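Local coordinates for protein endoglucanase E (Clostridium thermocellum, PDB 2WAO) that hydrolyses cellulose as an endoglucanase and probably deacetylates plant cell-wall polysaccharides through a family 2 carbohydrate esterase domain that also binds cello-oligosaccharides, at residues A[34-39]-A[87-92]; A[53-58]-A[65-70]. All coordinates share one frame; numbering follows the deposited sequence.

Contact 1. Residues A[34-39]-A[87-92]; sequences VELNFY and HHLVLW
The Phe38 ring lies across His87, whose CB sits over one ring face, 3.9 Å from the ring centroid, displaced toward CE2 and CZ in a CH-pi contact. The two residues form a hydrogen-bonded pair of antiparallel strands, 34-39 and 87-92, in a sheet of the beta-rich carbohydrate esterase 2 N-terminal region. A chi1 of 69° sets Phe38 CG between the backbone N and the carbonyl carbon, while the imidazole of His87 is held by Asp60 and Ala83. Beside them, Leu36 and Leu89 run side by side, CD1 of Leu36 meeting CD2 of Leu89 at 3.8 Å, and Val34 faces Leu91. Val34, Leu36 and Leu91 pack against Phe104 and Phe107 of strand 102-108. On the other face, with Val90, lie the polar side chains of Glu35, Asn37 and His88. Asn37 brings OD1 to the edge of the His88 ring, 3.5 Å from CD2, though its ND2 bonds to Ala116 O. Glu35, extended with CG anti to the backbone N, gives OE1 to Asn14. Its carboxylate is turned 70° from the His88 ring, and His88 NE2 donates in its own ring plane to the anti lone pair of Glu35 OE2 at 2.8 Å.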
loop_
_atom_site.group_PDB
_atom_site.type_symbol
_atom_site.label_atom_id
_atom_site.label_comp_id
_atom_site.label_asym_id
_atom_site.label_seq_id
_atom_site.Cartn_x
_atom_site.Cartn_y
_atom_site.Cartn_z
ATOM N N VAL A 34 7.015 -9.504 -6.028
ATOM C CA VAL A 34 7.404 -10.330 -7.164
ATOM C C VAL A 34 6.842 -11.710 -6.834
ATOM O O VAL A 34 6.978 -12.210 -5.709
ATOM C CB VAL A 34 8.962 -10.397 -7.292
ATOM C CG1 VAL A 34 9.348 -11.260 -8.459
ATOM C CG2 VAL A 34 9.556 -8.960 -7.467
ATOM N N GLU A 35 6.191 -12.351 -7.788
ATOM C CA GLU A 35 5.582 -13.627 -7.491
ATOM C C GLU A 35 5.939 -14.649 -8.599
ATOM O O GLU A 35 5.917 -14.331 -9.786
ATOM C CB GLU A 35 4.079 -13.420 -7.330
ATOM C CG GLU A 35 3.276 -14.662 -7.222
ATOM C CD GLU A 35 1.767 -14.380 -7.180
ATOM O OE1 GLU A 35 1.342 -13.253 -7.571
ATOM O OE2 GLU A 35 1.010 -15.313 -6.807
ATOM N N LEU A 36 6.315 -15.846 -8.186
ATOM C CA LEU A 36 6.776 -16.857 -9.160
ATOM C C LEU A 36 6.603 -18.264 -8.606
ATOM O O LEU A 36 6.440 -18.438 -7.413
ATOM C CB LEU A 36 8.243 -16.572 -9.553
ATOM C CG LEU A 36 9.300 -16.607 -8.418
ATOM C CD1 LEU A 36 9.619 -18.064 -8.006
ATOM C CD2 LEU A 36 10.565 -15.903 -8.868
ATOM N N ASN A 37 6.636 -19.251 -9.495
ATOM C CA ASN A 37 6.742 -20.650 -9.133
ATOM C C ASN A 37 8.122 -21.185 -9.501
ATOM O O ASN A 37 8.666 -20.818 -10.534
ATOM C CB ASN A 37 5.683 -21.469 -9.886
ATOM C CG ASN A 37 4.252 -21.133 -9.444
ATOM O OD1 ASN A 37 3.910 -21.211 -8.258
ATOM N ND2 ASN A 37 3.426 -20.764 -10.401
ATOM N N PHE A 38 8.713 -21.994 -8.630
ATOM C CA PHE A 38 9.994 -22.612 -8.960
ATOM C C PHE A 38 9.977 -24.078 -8.571
ATOM O O PHE A 38 9.202 -24.509 -7.691
ATOM C CB PHE A 38 11.192 -21.882 -8.332
ATOM C CG PHE A 38 11.280 -22.014 -6.842
ATOM C CD1 PHE A 38 12.136 -22.966 -6.254
ATOM C CD2 PHE A 38 10.536 -21.173 -6.018
ATOM C CE1 PHE A 38 12.227 -23.115 -4.842
ATOM C CE2 PHE A 38 10.638 -21.295 -4.603
ATOM C CZ PHE A 38 11.502 -22.292 -4.018
ATOM N N TYR A 39 10.841 -24.827 -9.235
ATOM C CA TYR A 39 11.070 -26.223 -8.906
ATOM C C TYR A 39 12.433 -26.300 -8.228
ATOM O O TYR A 39 13.415 -25.797 -8.744
ATOM C CB TYR A 39 11.079 -27.110 -10.160
ATOM C CG TYR A 39 11.106 -28.585 -9.797
ATOM C CD1 TYR A 39 9.924 -29.305 -9.666
ATOM C CD2 TYR A 39 12.307 -29.230 -9.514
ATOM C CE1 TYR A 39 9.933 -30.665 -9.300
ATOM C CE2 TYR A 39 12.332 -30.598 -9.143
ATOM C CZ TYR A 39 11.133 -31.292 -9.036
ATOM O OH TYR A 39 11.124 -32.626 -8.671
ATOM N N HIS A 87 7.308 -25.064 -5.913
ATOM C CA HIS A 87 6.995 -24.170 -4.768
ATOM C C HIS A 87 6.499 -22.821 -5.280
ATOM O O HIS A 87 6.910 -22.381 -6.347
ATOM C CB HIS A 87 8.247 -23.968 -3.913
ATOM C CG HIS A 87 8.793 -25.241 -3.353
ATOM N ND1 HIS A 87 8.166 -25.922 -2.337
ATOM C CD2 HIS A 87 9.871 -25.987 -3.701
ATOM C CE1 HIS A 87 8.842 -27.032 -2.066
ATOM N NE2 HIS A 87 9.875 -27.097 -2.885
ATOM N N HIS A 88 5.634 -22.169 -4.498
ATOM C CA HIS A 88 5.144 -20.829 -4.830
ATOM C C HIS A 88 5.864 -19.798 -3.944
ATOM O O HIS A 88 5.919 -19.977 -2.730
ATOM C CB HIS A 88 3.643 -20.778 -4.606
ATOM C CG HIS A 88 3.040 -19.437 -4.852
ATOM N ND1 HIS A 88 2.516 -18.664 -3.834
ATOM C CD2 HIS A 88 2.883 -18.724 -5.991
ATOM C CE1 HIS A 88 2.045 -17.540 -4.345
ATOM N NE2 HIS A 88 2.261 -17.549 -5.647
ATOM N N LEU A 89 6.375 -18.728 -4.550
ATOM C CA LEU A 89 7.124 -17.693 -3.834
ATOM C C LEU A 89 6.528 -16.319 -4.077
ATOM O O LEU A 89 6.259 -15.959 -5.216
ATOM C CB LEU A 89 8.567 -17.673 -4.291
ATOM C CG LEU A 89 9.482 -16.517 -3.907
ATOM C CD1 LEU A 89 9.682 -16.507 -2.368
ATOM C CD2 LEU A 89 10.853 -16.629 -4.661
ATOM N N VAL A 90 6.318 -15.566 -2.997
ATOM C CA VAL A 90 6.025 -14.138 -3.132
ATOM C C VAL A 90 7.163 -13.404 -2.398
ATOM O O VAL A 90 7.498 -13.773 -1.253
ATOM C CB VAL A 90 4.679 -13.769 -2.497
ATOM C CG1 VAL A 90 4.517 -12.251 -2.453
ATOM C CG2 VAL A 90 3.526 -14.446 -3.223
ATOM N N LEU A 91 7.787 -12.432 -3.065
ATOM C CA LEU A 91 8.805 -11.582 -2.400
ATOM C C LEU A 91 8.210 -10.173 -2.223
ATOM O O LEU A 91 7.921 -9.490 -3.211
ATOM C CB LEU A 91 10.112 -11.572 -3.220
ATOM C CG LEU A 91 11.239 -10.687 -2.707
ATOM C CD1 LEU A 91 11.641 -11.064 -1.257
ATOM C CD2 LEU A 91 12.472 -10.736 -3.649
ATOM N N TRP A 92 8.035 -9.730 -0.973
ATOM C CA TRP A 92 7.202 -8.557 -0.661
ATOM C C TRP A 92 8.041 -7.410 -0.095
ATOM O O TRP A 92 8.852 -7.610 0.839
ATOM C CB TRP A 92 6.134 -8.977 0.358
ATOM C CG TRP A 92 5.121 -7.915 0.752
ATOM C CD1 TRP A 92 5.298 -6.869 1.639
ATOM C CD2 TRP A 92 3.791 -7.785 0.235
ATOM N NE1 TRP A 92 4.157 -6.109 1.689
ATOM C CE2 TRP A 92 3.209 -6.663 0.860
ATOM C CE3 TRP A 92 3.020 -8.534 -0.682
ATOM C CZ2 TRP A 92 1.882 -6.260 0.608
ATOM C CZ3 TRP A 92 1.694 -8.111 -0.946
ATOM C CH2 TRP A 92 1.139 -7.006 -0.265
#

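Contact 2. Residues A[53-58]-A[65-70]; sequences NWFQAI and PPFSVN
Trp54 lays its indole across Ser68, and both belong to the beta hairpin that strands 52-59 and 62-70 form in this beta-rich region. The backbone bonds are those of an antiparallel pair: Phe55 and Phe67 exchange two, Phe55 N reaching Phe67 O at 2.8 Å, while of the two joining Asn53 and Val69 the one from Asn53 N is weak. Trp54 and Ser68 make the non-hydrogen-bonded pair between them.

Aromatic contacts occupy both faces of the hairpin. On the Trp54 side, Ser68 CB sits over the face of the indole, nearest CE2, 3.6 Å from the centroid of the five-membered ring, and Trp54 CE3 touches Pro66 CB at 4.0 Å. Indole NE1 bonds to Glu52, which helps fix how the ring is turned. On the opposite face, Phe55 CB rests on the Phe67 ring toward its rim, 3.5 Å from CZ. The two phenyl planes are 26° apart but slid so far that they barely overlap; Phe55 CE2 continues to Val69 CB at 4.1 Å. Ile47 of strand 43-49 touches Phe55, Phe67 and Val69, so this face joins the hairpin to the five-stranded antiparallel sheet.

At the break in strand 62-70 a water bridges the two chain segments. It lies at the edge of the Phe67 ring, in its plane, accepting from Ala57 N and donating to Pro65 O, each at 2.8 Å.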
loop_
_atom_site.group_PDB
_atom_site.type_symbol
_atom_site.label_atom_id
_atom_site.label_comp_id
_atom_site.label_asym_id
_atom_site.label_seq_id
_atom_site.Cartn_x
_atom_site.Cartn_y
_atom_site.Cartn_z
ATOM N N ASN A 53 15.457 -0.805 3.186
ATOM C CA ASN A 53 14.221 -1.489 2.841
ATOM C C ASN A 53 14.193 -2.881 3.448
ATOM O O ASN A 53 15.224 -3.584 3.526
ATOM C CB ASN A 53 14.055 -1.580 1.309
ATOM C CG ASN A 53 13.557 -0.268 0.711
ATOM O OD1 ASN A 53 14.255 0.391 -0.067
ATOM N ND2 ASN A 53 12.347 0.117 1.081
ATOM N N TRP A 54 12.993 -3.304 3.810
ATOM C CA TRP A 54 12.787 -4.602 4.402
ATOM C C TRP A 54 11.877 -5.390 3.490
ATOM O O TRP A 54 10.960 -4.807 2.892
ATOM C CB TRP A 54 12.095 -4.455 5.776
ATOM C CG TRP A 54 13.108 -4.071 6.882
ATOM C CD1 TRP A 54 13.718 -2.851 7.071
ATOM C CD2 TRP A 54 13.702 -4.975 7.821
ATOM N NE1 TRP A 54 14.620 -2.930 8.144
ATOM C CE2 TRP A 54 14.635 -4.225 8.603
ATOM C CE3 TRP A 54 13.526 -6.351 8.087
ATOM C CZ2 TRP A 54 15.384 -4.804 9.655
ATOM C CZ3 TRP A 54 14.281 -6.929 9.137
ATOM C CH2 TRP A 54 15.202 -6.140 9.896
ATOM N N PHE A 55 12.105 -6.696 3.484
ATOM C CA PHE A 55 11.380 -7.673 2.654
ATOM C C PHE A 55 10.923 -8.880 3.443
ATOM O O PHE A 55 11.505 -9.228 4.477
ATOM C CB PHE A 55 12.240 -8.160 1.492
ATOM C CG PHE A 55 12.827 -7.043 0.677
ATOM C CD1 PHE A 55 12.170 -6.558 -0.450
ATOM C CD2 PHE A 55 13.993 -6.411 1.118
ATOM C CE1 PHE A 55 12.697 -5.451 -1.185
ATOM C CE2 PHE A 55 14.536 -5.323 0.391
ATOM C CZ PHE A 55 13.880 -4.858 -0.759
ATOM N N GLN A 56 9.906 -9.562 2.920
ATOM C CA GLN A 56 9.551 -10.889 3.449
ATOM C C GLN A 56 9.268 -11.786 2.249
ATOM O O GLN A 56 8.605 -11.331 1.284
ATOM C CB GLN A 56 8.302 -10.810 4.323
ATOM C CG GLN A 56 7.952 -12.178 5.003
ATOM C CD GLN A 56 6.957 -12.022 6.102
ATOM O OE1 GLN A 56 7.165 -12.501 7.256
ATOM N NE2 GLN A 56 5.838 -11.344 5.775
ATOM N N ALA A 57 9.795 -13.024 2.304
ATOM C CA ALA A 57 9.445 -14.107 1.367
ATOM C C ALA A 57 8.298 -14.916 1.969
ATOM O O ALA A 57 8.293 -15.219 3.159
ATOM C CB ALA A 57 10.669 -15.008 1.138
ATOM N N ILE A 58 7.295 -15.231 1.161
ATOM C CA ILE A 58 6.188 -16.068 1.591
ATOM C C ILE A 58 6.217 -17.273 0.676
ATOM O O ILE A 58 6.014 -17.133 -0.535
ATOM C CB ILE A 58 4.809 -15.349 1.505
ATOM C CG1 ILE A 58 4.809 -14.045 2.324
ATOM C CG2 ILE A 58 3.708 -16.277 2.074
ATOM C CD1 ILE A 58 5.198 -12.801 1.550
ATOM N N PRO A 65 11.018 -15.296 8.158
ATOM C CA PRO A 65 11.496 -14.105 8.883
ATOM C C PRO A 65 11.952 -13.013 7.901
ATOM O O PRO A 65 12.619 -13.326 6.861
ATOM C CB PRO A 65 12.666 -14.675 9.719
ATOM C CG PRO A 65 12.271 -16.102 9.920
ATOM C CD PRO A 65 11.747 -16.508 8.579
ATOM N N PRO A 66 11.542 -11.756 8.129
ATOM C CA PRO A 66 11.914 -10.679 7.195
ATOM C C PRO A 66 13.374 -10.310 7.256
ATOM O O PRO A 66 14.087 -10.743 8.182
ATOM C CB PRO A 66 11.082 -9.484 7.656
ATOM C CG PRO A 66 10.758 -9.773 9.035
ATOM C CD PRO A 66 10.586 -11.265 9.135
ATOM N N PHE A 67 13.833 -9.585 6.245
ATOM C CA PHE A 67 15.260 -9.213 6.152
ATOM C C PHE A 67 15.384 -7.863 5.503
ATOM O O PHE A 67 14.472 -7.425 4.794
ATOM C CB PHE A 67 16.054 -10.259 5.363
ATOM C CG PHE A 67 15.616 -10.389 3.929
ATOM C CD1 PHE A 67 16.234 -9.638 2.944
ATOM C CD2 PHE A 67 14.541 -11.254 3.567
ATOM C CE1 PHE A 67 15.826 -9.755 1.586
ATOM C CE2 PHE A 67 14.142 -11.363 2.227
ATOM C CZ PHE A 67 14.759 -10.613 1.251
ATOM N N SER A 68 16.487 -7.177 5.745
ATOM C CA SER A 68 16.672 -5.888 5.143
ATOM C C SER A 68 17.768 -5.931 4.120
ATOM O O SER A 68 18.691 -6.753 4.230
ATOM C CB SER A 68 17.074 -4.821 6.176
ATOM O OG SER A 68 18.217 -5.247 6.896
ATOM N N VAL A 69 17.686 -5.014 3.164
ATOM C CA VAL A 69 18.788 -4.710 2.288
ATOM C C VAL A 69 18.962 -3.200 2.370
ATOM O O VAL A 69 18.071 -2.436 1.978
ATOM C CB VAL A 69 18.567 -5.198 0.838
ATOM C CG1 VAL A 69 19.793 -4.809 -0.048
ATOM C CG2 VAL A 69 18.350 -6.710 0.779
ATOM N N ASN A 70 20.103 -2.771 2.916
ATOM C CA ASN A 70 20.270 -1.361 3.302
ATOM C C ASN A 70 21.350 -0.614 2.495
ATOM O O ASN A 70 22.565 -0.822 2.704
ATOM C CB ASN A 70 20.475 -1.235 4.839
ATOM C CG ASN A 70 20.446 0.233 5.325
ATOM O OD1 ASN A 70 20.298 1.151 4.528
ATOM N ND2 ASN A 70 20.600 0.444 6.642
HETATM O O HOH W 1 11.714 -13.575 4.258
#

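From the N terminus, the chain runs through strand 33-40, crosses to the second sheet as strand 43-49, and returns as strand 52-59. It turns back at once into strand 62-70, so contact 2 closes a short hairpin. After strand 73-79 in the second sheet, strand 85-93 comes home between 33-40 and 52-59, and contact 1 closes the long loop in which contact 2 is nested. The two contacts therefore share one sheet through the neighbouring strands 85-93 and 52-59. There Val90 O probably accepts a hydrogen bond from Ile58 N, Trp92 N probably donates to Gln56 O, and Leu89 CD1 packs on Ala57 CB at 3.9 Å.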